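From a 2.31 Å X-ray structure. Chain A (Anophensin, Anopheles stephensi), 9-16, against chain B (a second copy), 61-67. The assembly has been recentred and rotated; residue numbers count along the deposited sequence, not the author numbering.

Chain A, residues 9-16: QQLMKVFR
Chain B 61-67: CLNKMID

Both stretches are helical throughout, phi/psi near -65/-40, and belong to longer helices. Their axes run nearly parallel, 22° apart (signed crossing angle -22°), with a closest approach of 10.9 Å. The nearest CA atoms are those of A:Val14 and B:Leu62, 7.2 Å apart. Backbone i to i+4 hydrogen bonds hold each helix, for example A:Phe15 N to A:Leu11 O at 3.2 Å and B:Ile66 N to B:Leu62 O at 3.1 Å. No hydrogen bond joins the two stretches; the side-chain contacts are apolar, aliphatic groups packing by van der Waals contact and excluding water. They bury 267 Å², both sides summed.

A:Leu11 (t, chi2 p) starts sideways but reaches in, placing CD1 4.1 Å from CD2 of B:Leu62 (m, chi2 t), which points toward chain A.

A:Val14 (t) points toward chain B and is the centre of the packing. Its CG2 lies 3.9 Å from B:Leu62 CD1. Its CG1 lies 3.5 Å from both B:Met65 CE and B:Ile66 CG1. B:Ile66 (m, chi2 t) starts sideways, its end nearer.

A:Phe15 (m, chi2 -80°), also sideways with its end nearer, brings CZ to 3.7 Å from CE of B:Met65 (t, t, p), which points toward chain A. The B:Met65 SD is 4.9 Å from the A:Phe15 ring centroid, an oblique sulfur-aromatic contact; the polarisable thioether suits an aromatic ring.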

ATOM      1  N   GLN A   9      11.036  -5.730 -26.161  1.00 52.03           N
ATOM      2  CA  GLN A   9      11.353  -4.518 -25.414  1.00 52.15           C
ATOM      3  C   GLN A   9      10.113  -3.692 -25.097  1.00 47.10           C
ATOM      4  O   GLN A   9      10.049  -3.084 -24.028  1.00 45.91           O
ATOM      5  CB  GLN A   9      12.362  -3.677 -26.184  1.00 53.25           C
ATOM      6  CG  GLN A   9      13.779  -3.958 -25.779  1.00 59.02           C
ATOM      7  CD  GLN A   9      14.773  -3.594 -26.853  1.00 64.38           C
ATOM      8  OE1 GLN A   9      14.406  -3.033 -27.896  1.00 63.81           O
ATOM      9  NE2 GLN A   9      16.047  -3.922 -26.615  1.00 68.46           N
ATOM     10  N   GLN A  10       9.125  -3.659 -25.999  1.00 52.79           N
ATOM     11  CA  GLN A  10       7.891  -2.930 -25.725  1.00 51.09           C
ATOM     12  C   GLN A  10       7.069  -3.614 -24.649  1.00 48.96           C
ATOM     13  O   GLN A  10       6.418  -2.939 -23.841  1.00 47.02           O
ATOM     14  CB  GLN A  10       7.053  -2.788 -26.992  1.00 48.88           C
ATOM     15  CG  GLN A  10       7.580  -1.754 -27.953  1.00 54.21           C
ATOM     16  CD  GLN A  10       7.438  -2.175 -29.398  1.00 59.03           C
ATOM     17  OE1 GLN A  10       6.947  -3.271 -29.690  1.00 57.78           O
ATOM     18  NE2 GLN A  10       7.876  -1.308 -30.320  1.00 62.83           N
ATOM     19  N   LEU A  11       7.061  -4.944 -24.637  1.00 47.09           N
ATOM     20  CA  LEU A  11       6.384  -5.662 -23.568  1.00 44.79           C
ATOM     21  C   LEU A  11       7.041  -5.385 -22.226  1.00 47.99           C
ATOM     22  O   LEU A  11       6.348  -5.140 -21.229  1.00 43.20           O
ATOM     23  CB  LEU A  11       6.393  -7.149 -23.869  1.00 47.27           C
ATOM     24  CG  LEU A  11       5.512  -8.026 -22.994  1.00 47.70           C
ATOM     25  CD1 LEU A  11       4.060  -7.572 -23.021  1.00 39.48           C
ATOM     26  CD2 LEU A  11       5.649  -9.452 -23.472  1.00 47.40           C
ATOM     27  N   MET A  12       8.380  -5.408 -22.187  1.00 44.96           N
ATOM     28  CA  MET A  12       9.093  -5.232 -20.932  1.00 45.05           C
ATOM     29  C   MET A  12       9.013  -3.795 -20.448  1.00 41.62           C
ATOM     30  O   MET A  12       9.186  -3.537 -19.258  1.00 40.61           O
ATOM     31  CB  MET A  12      10.562  -5.612 -21.088  1.00 49.29           C
ATOM     32  CG  MET A  12      10.868  -7.041 -21.491  1.00 54.07           C
ATOM     33  SD  MET A  12      12.651  -7.339 -21.243  1.00 66.65           S
ATOM     34  CE  MET A  12      12.822  -6.430 -19.656  1.00 54.02           C
ATOM     35  N   LYS A  13       8.825  -2.862 -21.375  1.00 47.98           N
ATOM     36  CA  LYS A  13       8.621  -1.470 -21.029  1.00 43.80           C
ATOM     37  C   LYS A  13       7.349  -1.298 -20.215  1.00 43.20           C
ATOM     38  O   LYS A  13       7.349  -0.601 -19.188  1.00 39.92           O
ATOM     39  CB  LYS A  13       8.577  -0.649 -22.314  1.00 46.19           C
ATOM     40  CG  LYS A  13       8.599   0.854 -22.145  1.00 47.36           C
ATOM     41  CD  LYS A  13       7.298   1.450 -22.653  1.00 45.25           C
ATOM     42  CE  LYS A  13       7.513   2.884 -23.115  1.00 50.79           C
ATOM     43  NZ  LYS A  13       8.392   2.936 -24.313  1.00 55.11           N
ATOM     44  N   VAL A  14       6.264  -1.963 -20.627  1.00 44.06           N
ATOM     45  CA  VAL A  14       5.026  -1.902 -19.852  1.00 39.06           C
ATOM     46  C   VAL A  14       5.220  -2.543 -18.486  1.00 39.44           C
ATOM     47  O   VAL A  14       4.690  -2.067 -17.476  1.00 36.99           O
ATOM     48  CB  VAL A  14       3.863  -2.566 -20.617  1.00 40.55           C
ATOM     49  CG1 VAL A  14       2.652  -2.666 -19.734  1.00 37.41           C
ATOM     50  CG2 VAL A  14       3.541  -1.777 -21.872  1.00 40.57           C
ATOM     51  N   PHE A  15       5.987  -3.627 -18.416  1.00 38.81           N
ATOM     52  CA  PHE A  15       6.159  -4.236 -17.103  1.00 41.11           C
ATOM     53  C   PHE A  15       7.119  -3.454 -16.221  1.00 41.12           C
ATOM     54  O   PHE A  15       6.974  -3.491 -14.998  1.00 40.98           O
ATOM     55  CB  PHE A  15       6.584  -5.686 -17.244  1.00 42.77           C
ATOM     56  CG  PHE A  15       5.443  -6.553 -17.619  1.00 44.82           C
ATOM     57  CD1 PHE A  15       4.543  -6.972 -16.658  1.00 41.77           C
ATOM     58  CD2 PHE A  15       5.208  -6.873 -18.944  1.00 43.22           C
ATOM     59  CE1 PHE A  15       3.461  -7.734 -17.012  1.00 41.39           C
ATOM     60  CE2 PHE A  15       4.128  -7.641 -19.283  1.00 44.80           C
ATOM     61  CZ  PHE A  15       3.258  -8.071 -18.314  1.00 42.11           C
ATOM     62  N   ARG A  16       8.074  -2.727 -16.805  1.00 39.56           N
ATOM     63  CA  ARG A  16       8.914  -1.832 -16.003  1.00 40.52           C
ATOM     64  C   ARG A  16       8.048  -0.806 -15.260  1.00 35.16           C
ATOM     65  O   ARG A  16       8.189  -0.614 -14.047  1.00 35.84           O
ATOM     66  CB  ARG A  16       9.945  -1.147 -16.910  1.00 39.55           C
ATOM     67  CG  ARG A  16      10.929  -0.201 -16.206  1.00 43.70           C
ATOM     68  CD  ARG A  16      12.258  -0.102 -17.007  1.00 48.70           C
ATOM     69  NE  ARG A  16      12.029   0.350 -18.376  1.00 49.14           N
ATOM     70  CZ  ARG A  16      12.300  -0.352 -19.476  1.00 51.88           C
ATOM     71  NH1 ARG A  16      12.853  -1.555 -19.412  1.00 52.36           N
ATOM     72  NH2 ARG A  16      12.024   0.162 -20.663  1.00 53.48           N
TER
ATOM     73  N   CYS B  61      -4.024  -2.751 -26.390  1.00 56.28           N
ATOM     74  CA  CYS B  61      -4.047  -3.983 -25.614  1.00 53.76           C
ATOM     75  C   CYS B  61      -3.199  -3.845 -24.365  1.00 50.47           C
ATOM     76  O   CYS B  61      -3.591  -4.277 -23.276  1.00 48.14           O
ATOM     77  CB  CYS B  61      -3.546  -5.137 -26.477  1.00 53.60           C
ATOM     78  SG  CYS B  61      -3.524  -6.757 -25.676  1.00 53.60           S
ATOM     79  N   LEU B  62      -2.023  -3.242 -24.504  1.00 53.81           N
ATOM     80  CA  LEU B  62      -1.141  -3.096 -23.355  1.00 51.40           C
ATOM     81  C   LEU B  62      -1.723  -2.130 -22.335  1.00 51.44           C
ATOM     82  O   LEU B  62      -1.579  -2.339 -21.129  1.00 49.87           O
ATOM     83  CB  LEU B  62       0.235  -2.639 -23.823  1.00 49.52           C
ATOM     84  CG  LEU B  62       0.865  -3.745 -24.653  1.00 47.59           C
ATOM     85  CD1 LEU B  62       2.187  -3.303 -25.197  1.00 46.25           C
ATOM     86  CD2 LEU B  62       1.003  -4.988 -23.781  1.00 45.53           C
ATOM     87  N   ASN B  63      -2.401  -1.080 -22.799  1.00 50.84           N
ATOM     88  CA  ASN B  63      -3.019  -0.143 -21.868  1.00 53.76           C
ATOM     89  C   ASN B  63      -4.144  -0.807 -21.089  1.00 53.60           C
ATOM     90  O   ASN B  63      -4.233  -0.665 -19.866  1.00 53.01           O
ATOM     91  CB  ASN B  63      -3.538   1.076 -22.621  1.00 57.42           C
ATOM     92  CG  ASN B  63      -2.438   1.838 -23.294  1.00 56.72           C
ATOM     93  OD1 ASN B  63      -1.276   1.748 -22.893  1.00 55.37           O
ATOM     94  ND2 ASN B  63      -2.791   2.608 -24.315  1.00 59.73           N
ATOM     95  N   LYS B  64      -5.008  -1.547 -21.779  1.00 54.01           N
ATOM     96  CA  LYS B  64      -6.034  -2.311 -21.084  1.00 54.29           C
ATOM     97  C   LYS B  64      -5.417  -3.193 -20.006  1.00 51.96           C
ATOM     98  O   LYS B  64      -6.005  -3.367 -18.931  1.00 52.15           O
ATOM     99  CB  LYS B  64      -6.827  -3.151 -22.090  1.00 55.83           C
ATOM    100  CG  LYS B  64      -8.180  -3.581 -21.586  1.00 58.84           C
ATOM    101  N   MET B  65      -4.212  -3.718 -20.255  1.00 51.05           N
ATOM    102  CA  MET B  65      -3.554  -4.561 -19.263  1.00 47.85           C
ATOM    103  C   MET B  65      -3.107  -3.754 -18.043  1.00 45.28           C
ATOM    104  O   MET B  65      -3.220  -4.227 -16.908  1.00 42.92           O
ATOM    105  CB  MET B  65      -2.364  -5.292 -19.895  1.00 43.65           C
ATOM    106  CG  MET B  65      -1.813  -6.405 -19.021  1.00 39.37           C
ATOM    107  SD  MET B  65      -0.229  -7.046 -19.603  1.00 43.82           S
ATOM    108  CE  MET B  65       0.821  -5.614 -19.496  1.00 36.17           C
ATOM    109  N   ILE B  66      -2.592  -2.541 -18.239  1.00 48.72           N
ATOM    110  CA  ILE B  66      -2.126  -1.775 -17.081  1.00 48.77           C
ATOM    111  C   ILE B  66      -3.304  -1.320 -16.239  1.00 50.81           C
ATOM    112  O   ILE B  66      -3.272  -1.400 -15.008  1.00 49.01           O
ATOM    113  CB  ILE B  66      -1.282  -0.565 -17.514  1.00 49.76           C
ATOM    114  CG1 ILE B  66      -0.181  -0.974 -18.491  1.00 46.86           C
ATOM    115  CG2 ILE B  66      -0.702   0.121 -16.289  1.00 46.32           C
ATOM    116  CD1 ILE B  66       0.218   0.165 -19.457  1.00 48.24           C
ATOM    117  N   ASP B  67      -4.343  -0.798 -16.887  1.00 48.61           N
ATOM    118  CA  ASP B  67      -5.542  -0.408 -16.159  1.00 51.97           C
ATOM    119  C   ASP B  67      -6.091  -1.576 -15.355  1.00 51.28           C
ATOM    120  O   ASP B  67      -6.399  -1.434 -14.166  1.00 52.98           O
ATOM    121  CB  ASP B  67      -6.597   0.123 -17.126  1.00 56.06           C
ATOM    122  CG  ASP B  67      -6.247   1.488 -17.683  1.00 58.53           C
ATOM    123  OD1 ASP B  67      -5.496   2.242 -17.013  1.00 60.77           O
ATOM    124  OD2 ASP B  67      -6.739   1.814 -18.789  1.00 61.12           O
TER